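Local coordinates for protein LAO/AO transport system kinase (Escherichia coli, PDB 2P67) that belongs to the MeaB-like family of P-loop NTPase-fold proteins and is probably a G protein, at residues L9-S12 with I13-R17; A133-R136 with A137-M141; V157-G160 with Q161-T164; D257-T260 with A261-S265; W279-K282 with Q283-E287. All coordinates share one frame; numbering follows the deposited sequence. Where two conformers were deposited one is given.

Interaction 1: residues L9-S12 with I13-R17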
# COMPACT_ATOMS: atom_id res chain seq x y z
N LEU A 9 25.98 15.40 -30.57
CA LEU A 9 25.46 14.50 -29.52
C LEU A 9 26.38 13.31 -29.20
O LEU A 9 26.65 13.02 -28.03
CB LEU A 9 24.04 14.03 -29.87
CG LEU A 9 23.29 13.25 -28.78
CD1 LEU A 9 23.24 14.04 -27.47
CD2 LEU A 9 21.90 12.94 -29.27
N ALA A 10 26.88 12.65 -30.24
CA ALA A 10 27.72 11.48 -30.04
C ALA A 10 29.03 11.79 -29.33
O ALA A 10 29.43 11.04 -28.45
CB ALA A 10 27.97 10.73 -31.37
N GLU A 11 29.70 12.88 -29.70
CA GLU A 11 30.94 13.27 -29.01
C GLU A 11 30.66 13.72 -27.57
O GLU A 11 31.44 13.44 -26.66
CB GLU A 11 31.73 14.33 -29.81
CG GLU A 11 32.47 15.45 -29.02
CD GLU A 11 33.73 15.04 -28.21
OE1 GLU A 11 34.42 15.98 -27.73
OE2 GLU A 11 34.04 13.82 -28.04
N SER A 12 29.52 14.38 -27.37
CA SER A 12 29.08 14.79 -26.03
C SER A 12 28.87 13.58 -25.13
O SER A 12 29.27 13.58 -23.96
CB SER A 12 27.80 15.60 -26.13
OG SER A 12 28.05 16.76 -26.90
N ILE A 13 28.23 12.55 -25.67
CA ILE A 13 28.08 11.27 -24.97
C ILE A 13 29.45 10.65 -24.62
O ILE A 13 29.64 10.19 -23.50
CB ILE A 13 27.17 10.30 -25.70
CG1 ILE A 13 25.73 10.84 -25.68
CG2 ILE A 13 27.24 8.87 -25.06
CD1 ILE A 13 24.77 10.07 -26.59
N ARG A 14 30.37 10.67 -25.59
CA ARG A 14 31.75 10.23 -25.35
C ARG A 14 32.36 10.92 -24.13
O ARG A 14 32.86 10.26 -23.22
CB ARG A 14 32.62 10.49 -26.60
CG ARG A 14 34.04 9.94 -26.54
CD ARG A 14 34.88 10.51 -27.68
NE ARG A 14 36.16 9.82 -27.85
CZ ARG A 14 36.96 9.97 -28.91
NH1 ARG A 14 36.63 10.79 -29.90
NH2 ARG A 14 38.11 9.31 -28.97
N ARG A 15 32.28 12.25 -24.11
CA ARG A 15 32.82 13.08 -23.01
C ARG A 15 32.15 12.69 -21.69
O ARG A 15 32.80 12.58 -20.64
CB ARG A 15 32.55 14.57 -23.28
CG ARG A 15 33.37 15.21 -24.40
CD ARG A 15 33.33 16.77 -24.30
NE ARG A 15 31.98 17.37 -24.36
CZ ARG A 15 31.32 17.63 -25.50
NH1 ARG A 15 31.85 17.33 -26.68
NH2 ARG A 15 30.11 18.19 -25.45
N LEU A 16 30.84 12.46 -21.78
CA LEU A 16 30.03 12.12 -20.60
C LEU A 16 30.54 10.80 -20.01
O LEU A 16 30.82 10.68 -18.81
CB LEU A 16 28.55 12.03 -20.99
CG LEU A 16 27.54 11.50 -19.94
CD1 LEU A 16 27.34 12.54 -18.88
CD2 LEU A 16 26.20 11.08 -20.55
N ARG A 17 30.68 9.80 -20.88
CA ARG A 17 31.11 8.47 -20.44
C ARG A 17 32.53 8.45 -19.90
O ARG A 17 32.89 7.57 -19.10
CB ARG A 17 30.99 7.48 -21.60
CG ARG A 17 29.59 7.22 -22.07
CD ARG A 17 29.63 6.33 -23.30
NE ARG A 17 30.21 5.02 -22.98
CZ ARG A 17 30.79 4.21 -23.87
NH1 ARG A 17 30.87 4.56 -25.15
NH2 ARG A 17 31.28 3.03 -23.48
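Glu11 and Arg15, one helical turn apart on helix 9-17, form an i to i+4 salt bridge, with Arg15 NH1 donating to Glu11 OE1 over 3.1 Å at an N-H...O angle of 155°. The carboxylate oxygen lies in the guanidinium plane, yet the carboxylate and guanidinium planes are 73° apart, and NH1 meets OE1 from above the carboxylate plane. A bend at chi3 (-59°) of Arg15 folds its guanidinium back over the first turn, where Ser12 CA lies over one face. Arg15 NH2 comes within 2.9 Å of Ser12 OG; that hydroxyl is hydrogen-bonded to the carbonyl of Thr8, and Arg15 NE donates to Thr23 OG1 at the start of helix 21-32. In the conformer given, the second carboxylate oxygen, Glu11 OE2, lies near Arg14 CD, with the guanidinium beyond salt-bridge distance; as Arg14 was modelled twice, this detail is doubtful.

Across the two segments, the apolar contact is Leu9 CG to Ile13 CD1, 4.1 Å. Both side chains reach helix 36-49, Leu9 touching Gln44 and Ile13 touching Leu45 and Ala48.

The backbone supplies consecutive i to i+4 bonds, including Ile13 N to Leu9 O at 2.9 Å and Leu16 N to Ser12 O at 2.9 Å.

The helix is therefore amphipathic in this turn: leucine and isoleucine bind it to a neighbouring helix, while Arg15, gripped by Glu11 and Thr23, links its polar side to helix 21-32. The nearby carboxylate probably helps to stabilise the positive charge of Arg15.

Interaction 2: residues A133-R136 with A137-M141; sequences ASQR and ARELM
Ala133 O accepts the backbone N-H of Ala137 at 2.8 Å, opening the i to i+4 pattern of helix 133-146. Ser134 repeats it with Arg138 N, and its hydroxyl reaches the same arginine through a water: that water is 2.9 Å from Ser134 OG and accepts a weak bond from Arg138 NH2. Gln135 follows with a side-chain bond one turn along, its NE2 donating to Glu139 OE2 over 2.9 Å. The extended chain of Gln135, with CG anti to N (chi1 174°), runs out beside that of Glu139; the amide and carboxylate planes are 74° apart, and NE2 meets OE2 from above the carboxylate plane. This helix follows strand 119-124, an outermost strand of the parallel sheet in this chain, as in the alternating strands and helices of P-loop NTPases, and Ala133, Arg136 and Leu140 rest on Val124. Arg136 folds at chi2 and chi3, placing NE 3.7 Å from Glu139 OE1, a long salt bridge, although the two planes are only 14° apart. NE is buried here without a hydrogen-bond partner, whereas Glu139 OE1 has a second charge partner in Arg317 of the second subunit. Arg136 CD packs on Leu140 CG at 4.1 Å.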
# COMPACT_ATOMS: atom_id res chain seq x y z
N ALA A 133 9.33 15.28 -10.11
CA ALA A 133 10.67 15.30 -9.55
C ALA A 133 11.12 13.85 -9.48
O ALA A 133 12.31 13.57 -9.53
CB ALA A 133 10.69 15.95 -8.16
N SER A 134 10.16 12.93 -9.39
CA SER A 134 10.47 11.51 -9.40
C SER A 134 11.05 11.06 -10.75
O SER A 134 12.08 10.41 -10.78
CB SER A 134 9.22 10.69 -9.06
OG SER A 134 9.60 9.44 -8.50
N GLN A 135 10.39 11.43 -11.85
CA GLN A 135 10.95 11.15 -13.18
C GLN A 135 12.31 11.86 -13.34
O GLN A 135 13.25 11.28 -13.85
CB GLN A 135 9.99 11.55 -14.33
CG GLN A 135 10.63 11.41 -15.70
CD GLN A 135 9.68 11.63 -16.87
OE1 GLN A 135 8.47 11.38 -16.78
NE2 GLN A 135 10.23 12.10 -18.00
N ARG A 136 12.39 13.10 -12.87
CA ARG A 136 13.61 13.89 -12.97
C ARG A 136 14.80 13.25 -12.22
O ARG A 136 15.90 13.15 -12.77
CB ARG A 136 13.36 15.33 -12.48
CG ARG A 136 14.52 16.30 -12.70
CD ARG A 136 15.11 16.29 -14.14
NE ARG A 136 14.11 16.23 -15.21
CZ ARG A 136 13.31 17.23 -15.57
NH1 ARG A 136 13.38 18.42 -14.96
NH2 ARG A 136 12.42 17.05 -16.56
N ALA A 137 14.56 12.83 -10.97
CA ALA A 137 15.58 12.15 -10.18
C ALA A 137 16.10 10.92 -10.92
O ALA A 137 17.32 10.72 -11.00
CB ALA A 137 15.03 11.76 -8.79
N ARG A 138 15.18 10.12 -11.46
CA ARG A 138 15.56 8.92 -12.20
C ARG A 138 16.43 9.23 -13.42
O ARG A 138 17.43 8.54 -13.66
CB ARG A 138 14.32 8.13 -12.63
CG ARG A 138 13.62 7.40 -11.50
CD ARG A 138 12.43 6.62 -12.02
NE ARG A 138 11.49 6.36 -10.94
CZ ARG A 138 11.31 5.20 -10.31
NH1 ARG A 138 12.01 4.12 -10.66
NH2 ARG A 138 10.39 5.13 -9.33
N GLU A 139 16.04 10.24 -14.20
CA GLU A 139 16.83 10.61 -15.38
C GLU A 139 18.24 11.11 -15.00
O GLU A 139 19.24 10.75 -15.64
CB GLU A 139 16.05 11.61 -16.24
CG GLU A 139 14.78 10.98 -16.80
CD GLU A 139 13.89 11.95 -17.54
OE1 GLU A 139 14.01 13.18 -17.32
OE2 GLU A 139 13.07 11.45 -18.34
N LEU A 140 18.34 11.92 -13.94
CA LEU A 140 19.63 12.40 -13.51
C LEU A 140 20.50 11.23 -13.02
O LEU A 140 21.70 11.22 -13.27
CB LEU A 140 19.47 13.44 -12.41
CG LEU A 140 18.69 14.72 -12.76
CD1 LEU A 140 18.77 15.66 -11.57
CD2 LEU A 140 19.24 15.43 -14.00
N MET A 141 19.88 10.27 -12.33
CA MET A 141 20.56 9.04 -11.90
C MET A 141 21.14 8.27 -13.10
O MET A 141 22.29 7.83 -13.07
CB MET A 141 19.61 8.12 -11.10
CG MET A 141 19.24 8.65 -9.71
SD MET A 141 17.96 7.64 -8.89
CE MET A 141 18.99 6.28 -8.27
O HOH W 1 9.31 7.04 -6.90

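Interaction 3: residues V157-G160 with Q161-T164; sequences VGVG and QSET
Ser162 OG lies between two backbone groups of the preceding loop, donating to Val157 O at 2.6 Å and accepting from Val159 N at 3.1 Å. The loop joins strand 151-157 to helix 162-167 through a type II' beta turn from Val159 to Ser162, closed by Ser162 N donating to Val159 O. It lies beside the probable P-loop: Gly158 is bonded through its backbone to Gly63, and Val157 touches Pro65.

With chi1 at 66°, the Ser162 hydroxyl sits between its own backbone N and carbonyl carbon, the crowded position, and from there it meets Val157 O in the carbonyl plane, on a lone pair. Gly160 occupies the second turn position with a positive phi of 57°, which favours glycine. Gln161, the N-cap residue, also holds its CG between N and the carbonyl carbon, and a bend at chi2 (-68°) brings OE1 back to 3.7 Å from Gly160 CA. Glu163 bends at chi2 as well, which turns its carboxylate back toward Gly158 and Gly160. Its main polar partner is Lys189, which forms a salt bridge to OE2 and also donates to Gly160 O; Glu163 OE2 itself lies 3.5 Å from Gly158 CA.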
# COMPACT_ATOMS: atom_id res chain seq x y z
N VAL A 157 14.31 14.42 2.56
CA VAL A 157 13.77 14.39 3.91
C VAL A 157 12.76 13.26 4.02
O VAL A 157 11.97 13.01 3.10
CB VAL A 157 13.10 15.74 4.28
CG1 VAL A 157 12.55 15.70 5.70
CG2 VAL A 157 14.11 16.87 4.18
N GLY A 158 12.80 12.56 5.15
CA GLY A 158 11.83 11.53 5.45
C GLY A 158 10.67 12.21 6.12
O GLY A 158 10.77 12.68 7.27
N VAL A 159 9.58 12.31 5.35
CA VAL A 159 8.34 12.98 5.76
C VAL A 159 7.26 12.47 4.82
O VAL A 159 7.52 12.23 3.63
CB VAL A 159 8.45 14.54 5.68
CG1 VAL A 159 8.61 15.03 4.24
CG2 VAL A 159 7.25 15.21 6.35
N GLY A 160 6.05 12.29 5.34
CA GLY A 160 4.97 11.73 4.55
C GLY A 160 5.35 10.36 4.01
O GLY A 160 5.65 9.43 4.77
N GLN A 161 5.36 10.25 2.69
CA GLN A 161 5.57 8.97 2.01
C GLN A 161 6.89 8.96 1.22
O GLN A 161 7.10 8.12 0.35
CB GLN A 161 4.38 8.70 1.07
CG GLN A 161 4.10 9.85 0.07
CD GLN A 161 3.58 11.14 0.74
OE1 GLN A 161 4.32 12.13 0.88
NE2 GLN A 161 2.32 11.11 1.17
N SER A 162 7.78 9.89 1.55
CA SER A 162 9.01 10.07 0.78
C SER A 162 9.92 8.83 0.84
O SER A 162 10.63 8.53 -0.13
CB SER A 162 9.76 11.33 1.22
OG SER A 162 10.23 11.18 2.55
N GLU A 163 9.86 8.09 1.95
CA GLU A 163 10.63 6.85 2.07
C GLU A 163 10.21 5.86 0.99
O GLU A 163 11.07 5.30 0.30
CB GLU A 163 10.48 6.20 3.47
CG GLU A 163 10.95 7.06 4.63
CD GLU A 163 9.84 7.92 5.19
OE1 GLU A 163 8.73 7.91 4.61
OE2 GLU A 163 10.08 8.61 6.20
N THR A 164 8.91 5.66 0.81
CA THR A 164 8.46 4.67 -0.18
C THR A 164 8.75 5.12 -1.62
O THR A 164 9.12 4.29 -2.45
CB THR A 164 7.00 4.23 0.04
OG1 THR A 164 6.13 5.35 -0.17
CG2 THR A 164 6.80 3.68 1.47

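Interaction 4: residues D257-T260 with A261-S265; sequences DFKT and ALTAS
Leu262 reaches back one turn along helix 248-264 to Phe258, and its carbons can be followed outward in order. CB lies 3.7 Å from Phe258 O, the same carbonyl that accepts the backbone N-H of Leu262. From CG, which departs from a staggered setting with chi1 at -97°, the two methyls part. CD1 goes over one face of the aromatic ring, 4.0 Å from the centroid and 18° off the normal, in a CH-pi contact displaced toward the rim. CD2 lies past the rim beside Phe258 CZ, 3.4 Å from it, a close approach. The ring is turned to this position by chi1 of 174°, CG lying opposite the backbone N, and it also meets Trp233 edge-to-face.

Toward the exposed side, Thr263 OG1 donates to Lys259 O at 2.8 Å while Thr263 N donates to the same oxygen at 2.9 Å, the two arriving from opposite faces of the carbonyl plane. Thr263 CG2 packs against Lys259 CG at 4.0 Å.

The chemistry thus divides by side: a leucine-aromatic contact buries one flank, and on the exposed flank a threonine hydroxyl doubles the hold on a carbonyl near the helix's C-terminal end.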
# COMPACT_ATOMS: atom_id res chain seq x y z
N ASP A 257 27.14 -6.09 2.68
CA ASP A 257 26.48 -7.33 3.11
C ASP A 257 25.09 -7.49 2.46
O ASP A 257 24.71 -8.57 2.01
CB ASP A 257 26.36 -7.35 4.65
CG ASP A 257 27.69 -7.64 5.36
OD1 ASP A 257 28.69 -8.03 4.69
OD2 ASP A 257 27.74 -7.46 6.60
N PHE A 258 24.34 -6.39 2.41
CA PHE A 258 23.05 -6.35 1.70
C PHE A 258 23.22 -6.74 0.22
O PHE A 258 22.49 -7.60 -0.29
CB PHE A 258 22.42 -4.94 1.83
CG PHE A 258 21.15 -4.76 1.02
CD1 PHE A 258 19.89 -5.02 1.58
CD2 PHE A 258 21.21 -4.30 -0.32
CE1 PHE A 258 18.70 -4.86 0.84
CE2 PHE A 258 20.02 -4.15 -1.07
CZ PHE A 258 18.76 -4.41 -0.49
N LYS A 259 24.17 -6.09 -0.45
CA LYS A 259 24.46 -6.36 -1.87
C LYS A 259 24.82 -7.82 -2.10
O LYS A 259 24.28 -8.46 -3.00
CB LYS A 259 25.59 -5.47 -2.40
CG LYS A 259 25.80 -5.63 -3.92
CD LYS A 259 26.65 -4.50 -4.53
CE LYS A 259 26.57 -4.58 -6.07
NZ LYS A 259 27.23 -3.45 -6.79
N THR A 260 25.70 -8.36 -1.26
CA THR A 260 26.04 -9.80 -1.25
C THR A 260 24.81 -10.70 -1.11
O THR A 260 24.60 -11.63 -1.90
CB THR A 260 27.06 -10.10 -0.11
OG1 THR A 260 28.22 -9.30 -0.33
CG2 THR A 260 27.46 -11.57 -0.11
N ALA A 261 23.96 -10.42 -0.12
CA ALA A 261 22.79 -11.25 0.13
C ALA A 261 21.79 -11.26 -1.03
O ALA A 261 21.21 -12.30 -1.37
CB ALA A 261 22.12 -10.81 1.40
N LEU A 262 21.55 -10.09 -1.62
CA LEU A 262 20.55 -9.99 -2.69
C LEU A 262 21.09 -10.47 -4.02
O LEU A 262 20.34 -11.04 -4.82
CB LEU A 262 20.00 -8.56 -2.81
CG LEU A 262 18.68 -8.37 -2.07
CD1 LEU A 262 19.01 -8.33 -0.57
CD2 LEU A 262 17.99 -7.09 -2.51
N THR A 263 22.38 -10.26 -4.26
CA THR A 263 22.97 -10.73 -5.54
C THR A 263 23.21 -12.23 -5.59
O THR A 263 23.22 -12.80 -6.68
CB THR A 263 24.25 -9.96 -5.97
OG1 THR A 263 25.29 -10.18 -5.02
CG2 THR A 263 23.97 -8.46 -6.11
N ALA A 264 23.37 -12.86 -4.42
CA ALA A 264 23.55 -14.33 -4.34
C ALA A 264 22.41 -15.13 -4.99
O ALA A 264 22.63 -16.18 -5.61
CB ALA A 264 23.77 -14.78 -2.89
N SER A 265 21.19 -14.61 -4.88
CA SER A 265 20.01 -15.28 -5.40
C SER A 265 19.55 -14.68 -6.72
O SER A 265 18.56 -15.13 -7.27
CB SER A 265 18.87 -15.13 -4.40
OG SER A 265 18.63 -13.75 -4.17

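Interaction 5: residues W279-K282 with Q283-E287; sequences WLRK and QTEEE
Gln283 CG rests on the indole of Trp279, 3.6 Å from the centroid of the five-membered ring and 22° off its normal, a CH-pi contact whose closest ring atom is Trp279 CE2 at 3.4 Å. The bent glutamine (chi2 -60°) carries its amide nearly parallel to the indole, the planes 16° apart. One residue on, Thr284 OG1 donates to Leu280 O at 2.7 Å, joining Thr284 N on that oxygen from the opposite face. Arg281 and Glu285 form an i to i+4 salt bridge, NE donating to OE2 at 2.8 Å on the anti side but tilted out of the carboxylate plane. In the conformer given, the Lys282 methylenes pass obliquely across Glu286, with NZ too far for a salt bridge; with two conformers modelled this is doubtful.

In the second shell, a water accepts from Arg281 NH2 at 2.9 Å and donates to Glu285 OE2 at 2.8 Å, bracing the bridge; another donates to Glu285 OE1, its bond from Lys282 NZ weak and doubtful.

Farther out, helix 267-294 packs on helix 133-146, where Trp279 meets Gln135 and Arg138, and on the second subunit, whose Phe293 makes a cation-pi contact with Arg281 and whose Leu306 and Leu323 pack on Leu280 and Thr284.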
# COMPACT_ATOMS: atom_id res chain seq x y z
N TRP A 279 7.32 1.50 -12.50
CA TRP A 279 7.29 2.93 -12.83
C TRP A 279 6.54 3.16 -14.15
O TRP A 279 5.61 3.96 -14.20
CB TRP A 279 8.70 3.55 -12.87
CG TRP A 279 8.66 5.04 -13.09
CD1 TRP A 279 8.51 6.01 -12.13
CD2 TRP A 279 8.73 5.72 -14.34
NE1 TRP A 279 8.49 7.25 -12.72
CE2 TRP A 279 8.63 7.11 -14.08
CE3 TRP A 279 8.86 5.30 -15.67
CZ2 TRP A 279 8.66 8.08 -15.10
CZ3 TRP A 279 8.89 6.26 -16.70
CH2 TRP A 279 8.80 7.64 -16.39
N LEU A 280 6.93 2.43 -15.19
CA LEU A 280 6.25 2.52 -16.49
C LEU A 280 4.74 2.27 -16.36
O LEU A 280 3.93 3.02 -16.91
CB LEU A 280 6.86 1.53 -17.48
CG LEU A 280 8.13 1.97 -18.21
CD1 LEU A 280 8.86 0.76 -18.85
CD2 LEU A 280 7.77 3.01 -19.25
N ARG A 281 4.37 1.22 -15.64
CA ARG A 281 2.98 0.84 -15.48
C ARG A 281 2.22 1.92 -14.72
O ARG A 281 1.18 2.39 -15.18
CB ARG A 281 2.90 -0.51 -14.76
CG ARG A 281 1.49 -1.05 -14.50
CD ARG A 281 0.68 -1.18 -15.78
NE ARG A 281 -0.62 -1.81 -15.56
CZ ARG A 281 -0.91 -3.07 -15.87
NH1 ARG A 281 0.02 -3.86 -16.42
NH2 ARG A 281 -2.13 -3.54 -15.63
N LYS A 282 2.76 2.33 -13.56
CA LYS A 282 2.09 3.34 -12.75
C LYS A 282 1.95 4.68 -13.49
O LYS A 282 0.89 5.30 -13.46
CB LYS A 282 2.78 3.51 -11.38
CG LYS A 282 1.96 4.30 -10.34
CD LYS A 282 0.56 3.70 -10.13
CE LYS A 282 -0.19 4.36 -8.99
NZ LYS A 282 -1.39 3.58 -8.60
N GLN A 283 3.00 5.12 -14.18
CA GLN A 283 2.90 6.40 -14.89
C GLN A 283 1.91 6.34 -16.05
O GLN A 283 1.22 7.32 -16.32
CB GLN A 283 4.27 6.91 -15.35
CG GLN A 283 5.23 7.22 -14.20
CD GLN A 283 4.72 8.29 -13.25
OE1 GLN A 283 4.34 7.99 -12.12
NE2 GLN A 283 4.73 9.54 -13.69
N THR A 284 1.84 5.20 -16.72
CA THR A 284 0.91 5.00 -17.83
C THR A 284 -0.54 5.05 -17.32
O THR A 284 -1.38 5.79 -17.85
CB THR A 284 1.17 3.67 -18.54
OG1 THR A 284 2.49 3.69 -19.10
CG2 THR A 284 0.14 3.42 -19.66
N GLU A 285 -0.80 4.29 -16.26
CA GLU A 285 -2.11 4.31 -15.61
C GLU A 285 -2.48 5.71 -15.12
O GLU A 285 -3.61 6.16 -15.35
CB GLU A 285 -2.13 3.35 -14.42
CG GLU A 285 -2.14 1.88 -14.80
CD GLU A 285 -2.05 0.98 -13.59
OE1 GLU A 285 -2.02 1.51 -12.45
OE2 GLU A 285 -2.01 -0.25 -13.77
N GLU A 286 -1.54 6.39 -14.47
CA GLU A 286 -1.81 7.68 -13.82
C GLU A 286 -2.09 8.80 -14.81
O GLU A 286 -2.86 9.70 -14.51
CB GLU A 286 -0.69 8.08 -12.86
CG GLU A 286 -0.73 7.33 -11.53
CD GLU A 286 0.27 7.87 -10.50
OE1 GLU A 286 0.89 8.94 -10.75
OE2 GLU A 286 0.44 7.22 -9.45
N GLU A 287 -1.47 8.73 -15.98
CA GLU A 287 -1.74 9.69 -17.05
C GLU A 287 -3.17 9.51 -17.58
O GLU A 287 -3.91 10.50 -17.69
CB GLU A 287 -0.71 9.56 -18.17
CG GLU A 287 -1.11 10.24 -19.47
CD GLU A 287 0.04 10.92 -20.18
OE1 GLU A 287 1.11 11.15 -19.55
OE2 GLU A 287 -0.13 11.25 -21.38
O HOH W 2 -4.21 -1.69 -14.79
O HOH W 3 -3.55 3.39 -11.19

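Four of the five contacts lie within single helices, whereas interaction 3 is a strand-to-helix turn dominated by a serine hydroxyl bonded to backbone. Interactions 2 and 5 are in direct touch, Arg138 NE approaching Trp279 CD1 to 3.2 Å, and both face the second subunit; Glu139 in interaction 2 and Arg281 in interaction 5 each have a partner there. Interaction 1, about 26 Å from the chain centre, also has a glutamate-arginine bridge, but its arginine is tied to a helix of its own chain. Interactions 2 and 3 lie closest to that centre, near the parallel sheet. Interaction 4, more peripheral, relies on an aromatic-leucine pair and, like interaction 5, on a threonine-to-carbonyl bond.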